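Local coordinates for protein V-type ATP synthase alpha chain (Nanoarchaeum equitans Kin4-M, PDB 5BN3) that belongs to the V-type ATP synthase alpha/beta family and binds ADP in a P-loop nucleotide-binding domain joined to a helical C-terminal domain, at residues Lys411-Tyr419 against Ile484-Asp492; Ile201-Ile209 against Tyr500-Met510. All coordinates share one frame; numbering follows the deposited sequence.

Followed from the N terminus, the chain passes its two beta-rich domains and reaches 201-209, the loop and first turn of helix 205-210, the first half of interaction 2. Interaction 1 begins much later, in the loop 411-419, after helix 406-410, and closes over 64 intervening, mostly helical residues when 484-492 returns at the end of helix 472-489. The chain then reaches 500-510 and closes the much longer loop of interaction 2, which therefore encloses interaction 1 entirely. Both contacts fasten the C-terminal helical domain to the nucleotide-binding domain, and Arg205 joins them: its guanidinium hydrogen-bonds to the carbonyl oxygens of Phe488 and Gln490.

Interaction 1: Lys411-Tyr419 against Ile484-Asp492; sequences KRHYPAINY and IREGFLQQD. With ADP (adenosine-5'-diphosphate), chain C.
With chi1 at 173°, His413 holds CG opposite its backbone N, and the imidazole swings toward Gln490, whose otherwise extended chain lays CG over the centre of the ring. This CH-pi contact lies beside the adenine end of the ADP pocket, where a loop of the P-loop nucleotide-binding domain, leaving helix 406-410 through a Schellman motif, meets the end of helix 472-489. Gln490 CG is 3.6 Å from the His413 ring centroid, while the amide beyond it is tilted 76° to the imidazole. Water 1 lies 2.7 Å from His413 ND1 and accepts a bond from Arg485 NH1, bridging the polar ends of two side chains that also touch, Arg485 CB lying in plane at the edge of the imidazole. Lys411 NZ comes near the same arginine, a pairing of like charges probably eased by the salt bridge from Arg485 NH2 to Glu455. Lower on that chain, Tyr419 OH rests 3.4 Å from Arg485 CD, and the tyrosine ring crosses Leu489 at about a right angle, its CD2 3.7 Å from Leu489 CD1. The backbones are joined where Gln491 N gives a nearly straight bond (168°) to a lone pair of Tyr414 O. Just beyond, the cis peptide before Pro415 turns the loop, and water 2 donates to both Pro415 O and Leu489 O. Adenine covers one face of the Tyr414 ring, with the backbone of Arg412 against the opposite face. The two segments thus grip the base together: Tyr414 CG lies 3.5 Å from ADP C5, and ADP N6 donates a 3.0 Å hydrogen bond to Gln491 O.

Interaction 2: Ile201-Ile209 against Tyr500-Met510; sequences ITGTRVLDI and YSPLEKTIELM
Ile209 meets Thr506 tip to tip, its CG1 only 3.5 Å from Thr506 CG2, a close carbon-carbon approach, and its CG2 branch crosses the end of Met510 obliquely. This is the tight point of a nearly perpendicular helix packing: the axes of 205-209, in the nucleotide-binding domain, and 503-510, in the C-terminal domain, cross at -84°. Arg205, bent at chi3 (-74°), brings its guanidinium against Leu509, whose CD1 lies over one face. At the edge, Arg205 NH1 makes a weak 3.1 Å bond to Ser501 OG, and this hydroxyl in turn donates to Thr506 OG1. The rest of the buried guanidinium is well supplied: NE bonds to Phe488 O, and NH2 pairs with Asp498 in a salt bridge. Its neighbour Lys505 shares water 3 with NH1 and bonds to Arg545 O. Ahead of the helix the backbones touch directly, Ser501 N donating 3.0 Å to Gly203 O. Gly203, at positive phi, sits against the Tyr500 ring, its CA 3.9 Å from Tyr500 CE1. Asp208 fixes the loop's shape: its OD1 takes bonds from Thr202 N and OG1 on opposite faces of the carboxylate, and its OD2 accepts from Gly203 N. Water 4 donates to both Asp208 OD2 and Ser501 O, joining the segments. Around this crossing, Phe488 of helix 472-489 packs on Thr506, Leu509 and Met510, helix 441-458 meets Ile507 and Met510, and Ile201 bonds through its backbone to Asp241, between helix 229-239 and strand 244-250.

Interaction 1: Lys411-Tyr419 against Ile484-Asp492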
loop_
_atom_site.group_PDB
_atom_site.type_symbol
_atom_site.label_atom_id
_atom_site.label_comp_id
_atom_site.label_asym_id
_atom_site.label_seq_id
_atom_site.Cartn_x
_atom_site.Cartn_y
_atom_site.Cartn_z
ATOM N N LYS A 411 -16.584 1.782 -24.155
ATOM C CA LYS A 411 -16.975 2.049 -25.538
ATOM C C LYS A 411 -18.248 1.309 -25.947
ATOM O O LYS A 411 -18.520 1.137 -27.137
ATOM C CB LYS A 411 -15.827 1.720 -26.495
ATOM C CG LYS A 411 -15.413 0.258 -26.519
ATOM C CD LYS A 411 -14.165 0.078 -27.374
ATOM C CE LYS A 411 -13.881 -1.393 -27.650
ATOM N NZ LYS A 411 -12.655 -1.585 -28.481
ATOM N N ARG A 412 -19.018 0.879 -24.952
ATOM C CA ARG A 412 -20.323 0.248 -25.173
ATOM C C ARG A 412 -20.257 -1.058 -25.974
ATOM O O ARG A 412 -21.137 -1.360 -26.783
ATOM C CB ARG A 412 -21.323 1.238 -25.789
ATOM C CG ARG A 412 -22.044 2.121 -24.759
ATOM C CD ARG A 412 -21.083 2.942 -23.919
ATOM N NE ARG A 412 -21.766 3.747 -22.909
ATOM C CZ ARG A 412 -21.144 4.559 -22.061
ATOM N NH1 ARG A 412 -19.826 4.673 -22.100
ATOM N NH2 ARG A 412 -21.838 5.255 -21.173
ATOM N N HIS A 413 -19.208 -1.831 -25.717
ATOM C CA HIS A 413 -19.082 -3.189 -26.228
ATOM C C HIS A 413 -19.648 -4.138 -25.171
ATOM O O HIS A 413 -18.979 -4.444 -24.179
ATOM C CB HIS A 413 -17.601 -3.476 -26.501
ATOM C CG HIS A 413 -17.293 -4.895 -26.865
ATOM N ND1 HIS A 413 -16.621 -5.233 -28.027
ATOM C CD2 HIS A 413 -17.499 -6.061 -26.208
ATOM C CE1 HIS A 413 -16.459 -6.536 -28.077
ATOM N NE2 HIS A 413 -16.983 -7.070 -26.985
ATOM N N TYR A 414 -20.885 -4.588 -25.379
ATOM C CA TYR A 414 -21.540 -5.506 -24.451
ATOM C C TYR A 414 -21.921 -6.808 -25.153
ATOM O O TYR A 414 -22.362 -6.783 -26.301
ATOM C CB TYR A 414 -22.806 -4.887 -23.854
ATOM C CG TYR A 414 -22.652 -3.528 -23.211
ATOM C CD1 TYR A 414 -21.960 -3.369 -22.016
ATOM C CD2 TYR A 414 -23.244 -2.412 -23.778
ATOM C CE1 TYR A 414 -21.840 -2.119 -21.423
ATOM C CE2 TYR A 414 -23.130 -1.168 -23.196
ATOM C CZ TYR A 414 -22.429 -1.027 -22.021
ATOM O OH TYR A 414 -22.320 0.217 -21.445
ATOM N N PRO A 415 -21.752 -7.955 -24.472
ATOM C CA PRO A 415 -21.151 -8.129 -23.141
ATOM C C PRO A 415 -19.676 -7.747 -23.119
ATOM O O PRO A 415 -18.934 -8.093 -24.039
ATOM C CB PRO A 415 -21.288 -9.635 -22.891
ATOM C CG PRO A 415 -22.426 -10.063 -23.766
ATOM C CD PRO A 415 -22.299 -9.219 -24.995
ATOM N N ALA A 416 -19.262 -7.035 -22.077
ATOM C CA ALA A 416 -17.882 -6.572 -21.968
ATOM C C ALA A 416 -16.928 -7.664 -21.488
ATOM O O ALA A 416 -16.090 -7.424 -20.619
ATOM C CB ALA A 416 -17.806 -5.365 -21.053
ATOM N N ILE A 417 -17.044 -8.855 -22.070
ATOM C CA ILE A 417 -16.188 -9.979 -21.701
ATOM C C ILE A 417 -14.761 -9.790 -22.222
ATOM O O ILE A 417 -14.550 -9.637 -23.427
ATOM C CB ILE A 417 -16.747 -11.308 -22.254
ATOM C CG1 ILE A 417 -18.085 -11.652 -21.588
ATOM C CG2 ILE A 417 -15.755 -12.437 -22.042
ATOM C CD1 ILE A 417 -17.956 -12.108 -20.143
ATOM N N ASN A 418 -13.790 -9.797 -21.312
ATOM C CA ASN A 418 -12.377 -9.788 -21.683
ATOM C C ASN A 418 -11.984 -11.160 -22.227
ATOM O O ASN A 418 -11.781 -12.104 -21.463
ATOM C CB ASN A 418 -11.519 -9.419 -20.463
ATOM C CG ASN A 418 -10.049 -9.221 -20.803
ATOM O OD1 ASN A 418 -9.464 -9.972 -21.585
ATOM N ND2 ASN A 418 -9.440 -8.206 -20.200
ATOM N N TYR A 419 -11.869 -11.261 -23.550
ATOM C CA TYR A 419 -11.626 -12.540 -24.216
ATOM C C TYR A 419 -10.181 -13.030 -24.129
ATOM O O TYR A 419 -9.849 -14.092 -24.657
ATOM C CB TYR A 419 -12.071 -12.464 -25.682
ATOM C CG TYR A 419 -11.659 -11.192 -26.388
ATOM C CD1 TYR A 419 -10.360 -11.017 -26.841
ATOM C CD2 TYR A 419 -12.575 -10.177 -26.616
ATOM C CE1 TYR A 419 -9.983 -9.864 -27.489
ATOM C CE2 TYR A 419 -12.207 -9.019 -27.264
ATOM C CZ TYR A 419 -10.908 -8.871 -27.699
ATOM O OH TYR A 419 -10.525 -7.721 -28.346
ATOM N N ILE A 484 -15.399 -9.945 -35.791
ATOM C CA ILE A 484 -15.687 -10.868 -34.700
ATOM C C ILE A 484 -16.226 -10.117 -33.480
ATOM O O ILE A 484 -17.195 -10.551 -32.854
ATOM C CB ILE A 484 -14.429 -11.684 -34.321
ATOM C CG1 ILE A 484 -14.041 -12.618 -35.474
ATOM C CG2 ILE A 484 -14.665 -12.487 -33.052
ATOM C CD1 ILE A 484 -12.625 -13.157 -35.392
ATOM N N ARG A 485 -15.605 -8.987 -33.153
ATOM C CA ARG A 485 -16.034 -8.180 -32.013
ATOM C C ARG A 485 -17.412 -7.553 -32.220
ATOM O O ARG A 485 -18.288 -7.683 -31.366
ATOM C CB ARG A 485 -14.996 -7.098 -31.692
ATOM C CG ARG A 485 -13.740 -7.624 -31.003
ATOM C CD ARG A 485 -12.773 -6.503 -30.630
ATOM N NE ARG A 485 -12.076 -5.947 -31.789
ATOM C CZ ARG A 485 -12.413 -4.813 -32.393
ATOM N NH1 ARG A 485 -13.439 -4.102 -31.947
ATOM N NH2 ARG A 485 -11.722 -4.384 -33.439
ATOM N N GLU A 486 -17.607 -6.886 -33.354
ATOM C CA GLU A 486 -18.849 -6.152 -33.605
ATOM C C GLU A 486 -19.988 -7.019 -34.139
ATOM O O GLU A 486 -21.156 -6.655 -34.015
ATOM C CB GLU A 486 -18.602 -4.972 -34.557
ATOM C CG GLU A 486 -17.724 -3.866 -33.982
ATOM C CD GLU A 486 -17.549 -2.696 -34.938
ATOM O OE1 GLU A 486 -18.106 -2.743 -36.055
ATOM O OE2 GLU A 486 -16.851 -1.727 -34.570
ATOM N N GLY A 487 -19.653 -8.161 -34.733
ATOM C CA GLY A 487 -20.659 -9.007 -35.353
ATOM C C GLY A 487 -20.966 -10.301 -34.623
ATOM O O GLY A 487 -21.999 -10.920 -34.874
ATOM N N PHE A 488 -20.080 -10.712 -33.719
ATOM C CA PHE A 488 -20.250 -11.983 -33.020
ATOM C C PHE A 488 -20.240 -11.846 -31.494
ATOM O O PHE A 488 -21.174 -12.281 -30.819
ATOM C CB PHE A 488 -19.175 -12.977 -33.465
ATOM C CG PHE A 488 -19.342 -14.348 -32.888
ATOM C CD1 PHE A 488 -20.324 -15.199 -33.370
ATOM C CD2 PHE A 488 -18.514 -14.793 -31.869
ATOM C CE1 PHE A 488 -20.483 -16.465 -32.842
ATOM C CE2 PHE A 488 -18.667 -16.059 -31.337
ATOM C CZ PHE A 488 -19.653 -16.896 -31.824
ATOM N N LEU A 489 -19.179 -11.254 -30.957
ATOM C CA LEU A 489 -19.022 -11.132 -29.508
ATOM C C LEU A 489 -20.054 -10.184 -28.902
ATOM O O LEU A 489 -20.689 -10.509 -27.896
ATOM C CB LEU A 489 -17.604 -10.677 -29.153
ATOM C CG LEU A 489 -16.487 -11.636 -29.566
ATOM C CD1 LEU A 489 -15.123 -11.102 -29.163
ATOM C CD2 LEU A 489 -16.723 -12.994 -28.946
ATOM N N GLN A 490 -20.226 -9.018 -29.517
ATOM C CA GLN A 490 -21.225 -8.060 -29.055
ATOM C C GLN A 490 -22.632 -8.608 -29.250
ATOM O O GLN A 490 -22.931 -9.241 -30.268
ATOM C CB GLN A 490 -21.072 -6.718 -29.779
ATOM C CG GLN A 490 -19.890 -5.883 -29.302
ATOM C CD GLN A 490 -19.779 -4.554 -30.027
ATOM O OE1 GLN A 490 -20.759 -4.051 -30.579
ATOM N NE2 GLN A 490 -18.582 -3.981 -30.030
ATOM N N GLN A 491 -23.491 -8.363 -28.266
ATOM C CA GLN A 491 -24.866 -8.841 -28.312
ATOM C C GLN A 491 -25.769 -7.903 -27.515
ATOM O O GLN A 491 -25.612 -7.756 -26.300
ATOM C CB GLN A 491 -24.953 -10.274 -27.774
ATOM C CG GLN A 491 -26.318 -10.928 -27.953
ATOM C CD GLN A 491 -26.286 -12.429 -27.735
ATOM O OE1 GLN A 491 -25.221 -13.048 -27.723
ATOM N NE2 GLN A 491 -27.462 -13.023 -27.562
ATOM N N ASP A 492 -26.706 -7.262 -28.210
ATOM C CA ASP A 492 -27.592 -6.275 -27.599
ATOM C C ASP A 492 -28.709 -6.966 -26.819
ATOM O O ASP A 492 -29.597 -7.590 -27.401
ATOM C CB ASP A 492 -28.187 -5.363 -28.677
ATOM C CG ASP A 492 -28.826 -4.110 -28.104
ATOM O OD1 ASP A 492 -29.118 -4.072 -26.890
ATOM O OD2 ASP A 492 -29.046 -3.156 -28.878
HETATM P PB ADP C . -23.280 -3.778 -13.321
HETATM O O1B ADP C . -21.996 -4.487 -13.661
HETATM O O2B ADP C . -24.379 -4.674 -12.821
HETATM O O3B ADP C . -23.075 -2.523 -12.511
HETATM P PA ADP C . -25.256 -3.432 -15.386
HETATM O O1A ADP C . -25.555 -4.885 -15.609
HETATM O O2A ADP C . -26.215 -2.584 -14.590
HETATM O O3A ADP C . -23.770 -3.272 -14.776
HETATM O "O5'" ADP C . -25.059 -2.749 -16.831
HETATM C "C5'" ADP C . -24.571 -1.411 -16.924
HETATM C "C4'" ADP C . -25.079 -0.757 -18.204
HETATM O "O4'" ADP C . -24.597 -1.467 -19.352
HETATM C "C3'" ADP C . -26.597 -0.790 -18.233
HETATM O "O3'" ADP C . -27.094 0.533 -18.451
HETATM C "C2'" ADP C . -26.946 -1.695 -19.395
HETATM O "O2'" ADP C . -28.018 -1.159 -20.170
HETATM C "C1'" ADP C . -25.678 -1.791 -20.227
HETATM N N9 ADP C . -25.527 -3.170 -20.749
HETATM C C8 ADP C . -24.900 -4.189 -20.132
HETATM N N7 ADP C . -24.947 -5.316 -20.886
HETATM C C5 ADP C . -25.615 -5.021 -22.018
HETATM C C6 ADP C . -26.018 -5.754 -23.240
HETATM N N6 ADP C . -25.706 -7.064 -23.411
HETATM N N1 ADP C . -26.704 -5.062 -24.178
HETATM C C2 ADP C . -27.019 -3.761 -24.020
HETATM N N3 ADP C . -26.685 -3.037 -22.938
HETATM C C4 ADP C . -25.993 -3.603 -21.922
HETATM O O HOH W 1 -14.871 -3.779 -29.546
HETATM O O HOH W 2 -18.789 -10.341 -25.509
#

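Interaction 2: Ile201-Ile209 against Tyr500-Met510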
loop_
_atom_site.group_PDB
_atom_site.type_symbol
_atom_site.label_atom_id
_atom_site.label_comp_id
_atom_site.label_asym_id
_atom_site.label_seq_id
_atom_site.Cartn_x
_atom_site.Cartn_y
_atom_site.Cartn_z
ATOM N N ILE A 201 -26.110 -24.126 -22.234
ATOM C CA ILE A 201 -26.411 -23.169 -23.298
ATOM C C ILE A 201 -27.177 -21.966 -22.749
ATOM O O ILE A 201 -28.299 -22.104 -22.263
ATOM C CB ILE A 201 -27.216 -23.820 -24.441
ATOM C CG1 ILE A 201 -26.498 -25.071 -24.959
ATOM C CG2 ILE A 201 -27.441 -22.820 -25.567
ATOM C CD1 ILE A 201 -25.129 -24.798 -25.552
ATOM N N THR A 202 -26.566 -20.788 -22.848
ATOM C CA THR A 202 -27.101 -19.572 -22.239
ATOM C C THR A 202 -27.967 -18.756 -23.189
ATOM O O THR A 202 -28.886 -18.058 -22.759
ATOM C CB THR A 202 -25.968 -18.666 -21.712
ATOM O OG1 THR A 202 -25.169 -18.202 -22.807
ATOM C CG2 THR A 202 -25.090 -19.427 -20.740
ATOM N N GLY A 203 -27.664 -18.831 -24.480
ATOM C CA GLY A 203 -28.330 -17.985 -25.452
ATOM C C GLY A 203 -27.499 -16.749 -25.731
ATOM O O GLY A 203 -27.858 -15.920 -26.570
ATOM N N THR A 204 -26.388 -16.625 -25.008
ATOM C CA THR A 204 -25.417 -15.562 -25.246
ATOM C C THR A 204 -24.191 -16.170 -25.925
ATOM O O THR A 204 -23.572 -17.091 -25.390
ATOM C CB THR A 204 -25.007 -14.871 -23.931
ATOM O OG1 THR A 204 -26.153 -14.236 -23.346
ATOM C CG2 THR A 204 -23.936 -13.821 -24.190
ATOM N N ARG A 205 -23.848 -15.647 -27.102
ATOM C CA ARG A 205 -22.819 -16.239 -27.962
ATOM C C ARG A 205 -21.447 -16.420 -27.305
ATOM O O ARG A 205 -20.864 -17.505 -27.370
ATOM C CB ARG A 205 -22.679 -15.428 -29.260
ATOM C CG ARG A 205 -23.902 -15.508 -30.172
ATOM C CD ARG A 205 -23.681 -14.776 -31.491
ATOM N NE ARG A 205 -23.728 -13.325 -31.334
ATOM C CZ ARG A 205 -24.844 -12.605 -31.393
ATOM N NH1 ARG A 205 -26.008 -13.200 -31.601
ATOM N NH2 ARG A 205 -24.797 -11.291 -31.240
ATOM N N VAL A 206 -20.931 -15.367 -26.680
ATOM C CA VAL A 206 -19.606 -15.434 -26.068
ATOM C C VAL A 206 -19.557 -16.488 -24.959
ATOM O O VAL A 206 -18.539 -17.153 -24.764
ATOM C CB VAL A 206 -19.135 -14.043 -25.558
ATOM C CG1 VAL A 206 -20.080 -13.499 -24.486
ATOM C CG2 VAL A 206 -17.707 -14.108 -25.041
ATOM N N LEU A 207 -20.675 -16.669 -24.263
ATOM C CA LEU A 207 -20.739 -17.646 -23.179
ATOM C C LEU A 207 -21.010 -19.063 -23.679
ATOM O O LEU A 207 -20.742 -20.032 -22.973
ATOM C CB LEU A 207 -21.800 -17.248 -22.152
ATOM C CG LEU A 207 -21.626 -15.902 -21.451
ATOM C CD1 LEU A 207 -22.572 -15.793 -20.266
ATOM C CD2 LEU A 207 -20.189 -15.718 -21.005
ATOM N N ASP A 208 -21.543 -19.188 -24.891
ATOM C CA ASP A 208 -21.894 -20.506 -25.421
ATOM C C ASP A 208 -20.771 -21.155 -26.229
ATOM O O ASP A 208 -20.639 -22.379 -26.245
ATOM C CB ASP A 208 -23.179 -20.431 -26.256
ATOM C CG ASP A 208 -24.405 -20.128 -25.415
ATOM O OD1 ASP A 208 -24.330 -20.280 -24.178
ATOM O OD2 ASP A 208 -25.446 -19.746 -25.994
ATOM N N ILE A 209 -19.959 -20.337 -26.889
ATOM C CA ILE A 209 -18.900 -20.860 -27.745
ATOM C C ILE A 209 -17.508 -20.601 -27.178
ATOM O O ILE A 209 -16.693 -21.519 -27.065
ATOM C CB ILE A 209 -18.973 -20.255 -29.160
ATOM C CG1 ILE A 209 -20.353 -20.495 -29.768
ATOM C CG2 ILE A 209 -17.904 -20.856 -30.047
ATOM C CD1 ILE A 209 -20.701 -21.961 -29.944
ATOM N N TYR A 500 -31.744 -12.862 -27.746
ATOM C CA TYR A 500 -31.547 -14.305 -27.704
ATOM C C TYR A 500 -30.825 -14.789 -28.956
ATOM O O TYR A 500 -31.166 -14.397 -30.074
ATOM C CB TYR A 500 -32.893 -15.020 -27.562
ATOM C CG TYR A 500 -32.816 -16.528 -27.679
ATOM C CD1 TYR A 500 -31.962 -17.265 -26.872
ATOM C CD2 TYR A 500 -33.614 -17.214 -28.584
ATOM C CE1 TYR A 500 -31.894 -18.642 -26.968
ATOM C CE2 TYR A 500 -33.555 -18.593 -28.688
ATOM C CZ TYR A 500 -32.694 -19.299 -27.877
ATOM O OH TYR A 500 -32.625 -20.668 -27.972
ATOM N N SER A 501 -29.822 -15.639 -28.764
ATOM C CA SER A 501 -29.077 -16.203 -29.884
ATOM C C SER A 501 -29.079 -17.725 -29.815
ATOM O O SER A 501 -28.278 -18.322 -29.093
ATOM C CB SER A 501 -27.639 -15.677 -29.902
ATOM O OG SER A 501 -26.968 -16.072 -31.086
ATOM N N PRO A 502 -29.987 -18.362 -30.569
ATOM C CA PRO A 502 -30.021 -19.827 -30.610
ATOM C C PRO A 502 -28.781 -20.356 -31.321
ATOM O O PRO A 502 -28.137 -19.598 -32.051
ATOM C CB PRO A 502 -31.279 -20.124 -31.432
ATOM C CG PRO A 502 -31.451 -18.920 -32.301
ATOM C CD PRO A 502 -30.981 -17.754 -31.472
ATOM N N LEU A 503 -28.446 -21.625 -31.109
ATOM C CA LEU A 503 -27.220 -22.187 -31.670
ATOM C C LEU A 503 -27.150 -22.079 -33.192
ATOM O O LEU A 503 -26.085 -21.817 -33.744
ATOM C CB LEU A 503 -27.016 -23.634 -31.215
ATOM C CG LEU A 503 -26.529 -23.791 -29.771
ATOM C CD1 LEU A 503 -26.088 -25.216 -29.484
ATOM C CD2 LEU A 503 -25.397 -22.822 -29.489
ATOM N N GLU A 504 -28.287 -22.263 -33.859
ATOM C CA GLU A 504 -28.353 -22.121 -35.310
ATOM C C GLU A 504 -27.805 -20.768 -35.756
ATOM O O GLU A 504 -26.954 -20.698 -36.642
ATOM C CB GLU A 504 -29.779 -22.305 -35.791
ATOM N N LYS A 505 -28.290 -19.699 -35.131
ATOM C CA LYS A 505 -27.811 -18.350 -35.424
ATOM C C LYS A 505 -26.335 -18.197 -35.064
ATOM O O LYS A 505 -25.554 -17.626 -35.828
ATOM C CB LYS A 505 -28.649 -17.312 -34.670
ATOM C CG LYS A 505 -28.278 -15.865 -34.976
ATOM C CD LYS A 505 -29.149 -14.893 -34.185
ATOM C CE LYS A 505 -28.833 -13.449 -34.539
ATOM N NZ LYS A 505 -29.694 -12.489 -33.790
ATOM N N THR A 506 -25.958 -18.716 -33.899
ATOM C CA THR A 506 -24.574 -18.648 -33.440
ATOM C C THR A 506 -23.619 -19.369 -34.395
ATOM O O THR A 506 -22.600 -18.806 -34.800
ATOM C CB THR A 506 -24.425 -19.241 -32.027
ATOM O OG1 THR A 506 -25.315 -18.568 -31.127
ATOM C CG2 THR A 506 -23.005 -19.070 -31.539
ATOM N N ILE A 507 -23.957 -20.607 -34.753
ATOM C CA ILE A 507 -23.134 -21.402 -35.662
ATOM C C ILE A 507 -23.041 -20.757 -37.046
ATOM O O ILE A 507 -21.955 -20.654 -37.619
ATOM C CB ILE A 507 -23.676 -22.847 -35.815
ATOM C CG1 ILE A 507 -23.697 -23.577 -34.467
ATOM C CG2 ILE A 507 -22.850 -23.625 -36.825
ATOM C CD1 ILE A 507 -22.397 -23.507 -33.700
ATOM N N GLU A 508 -24.183 -20.325 -37.577
ATOM C CA GLU A 508 -24.227 -19.698 -38.898
ATOM C C GLU A 508 -23.370 -18.443 -38.975
ATOM O O GLU A 508 -22.730 -18.187 -39.994
ATOM C CB GLU A 508 -25.668 -19.379 -39.301
ATOM C CG GLU A 508 -26.443 -20.583 -39.802
ATOM C CD GLU A 508 -25.804 -21.218 -41.023
ATOM O OE1 GLU A 508 -25.597 -20.505 -42.028
ATOM O OE2 GLU A 508 -25.502 -22.429 -40.977
ATOM N N LEU A 509 -23.363 -17.665 -37.896
ATOM C CA LEU A 509 -22.509 -16.486 -37.811
ATOM C C LEU A 509 -21.034 -16.867 -37.887
ATOM O O LEU A 509 -20.256 -16.214 -38.583
ATOM C CB LEU A 509 -22.786 -15.708 -36.521
ATOM C CG LEU A 509 -23.900 -14.664 -36.581
ATOM C CD1 LEU A 509 -24.093 -13.991 -35.231
ATOM C CD2 LEU A 509 -23.573 -13.636 -37.643
ATOM N N MET A 510 -20.657 -17.923 -37.171
ATOM C CA MET A 510 -19.279 -18.409 -37.183
ATOM C C MET A 510 -18.887 -18.881 -38.583
ATOM O O MET A 510 -17.775 -18.624 -39.045
ATOM C CB MET A 510 -19.102 -19.554 -36.176
ATOM C CG MET A 510 -19.428 -19.188 -34.736
ATOM S SD MET A 510 -19.250 -20.563 -33.577
ATOM C CE MET A 510 -17.490 -20.872 -33.709
HETATM O O HOH W 3 -29.039 -13.002 -31.215
HETATM O O HOH W 4 -25.730 -18.906 -28.340
#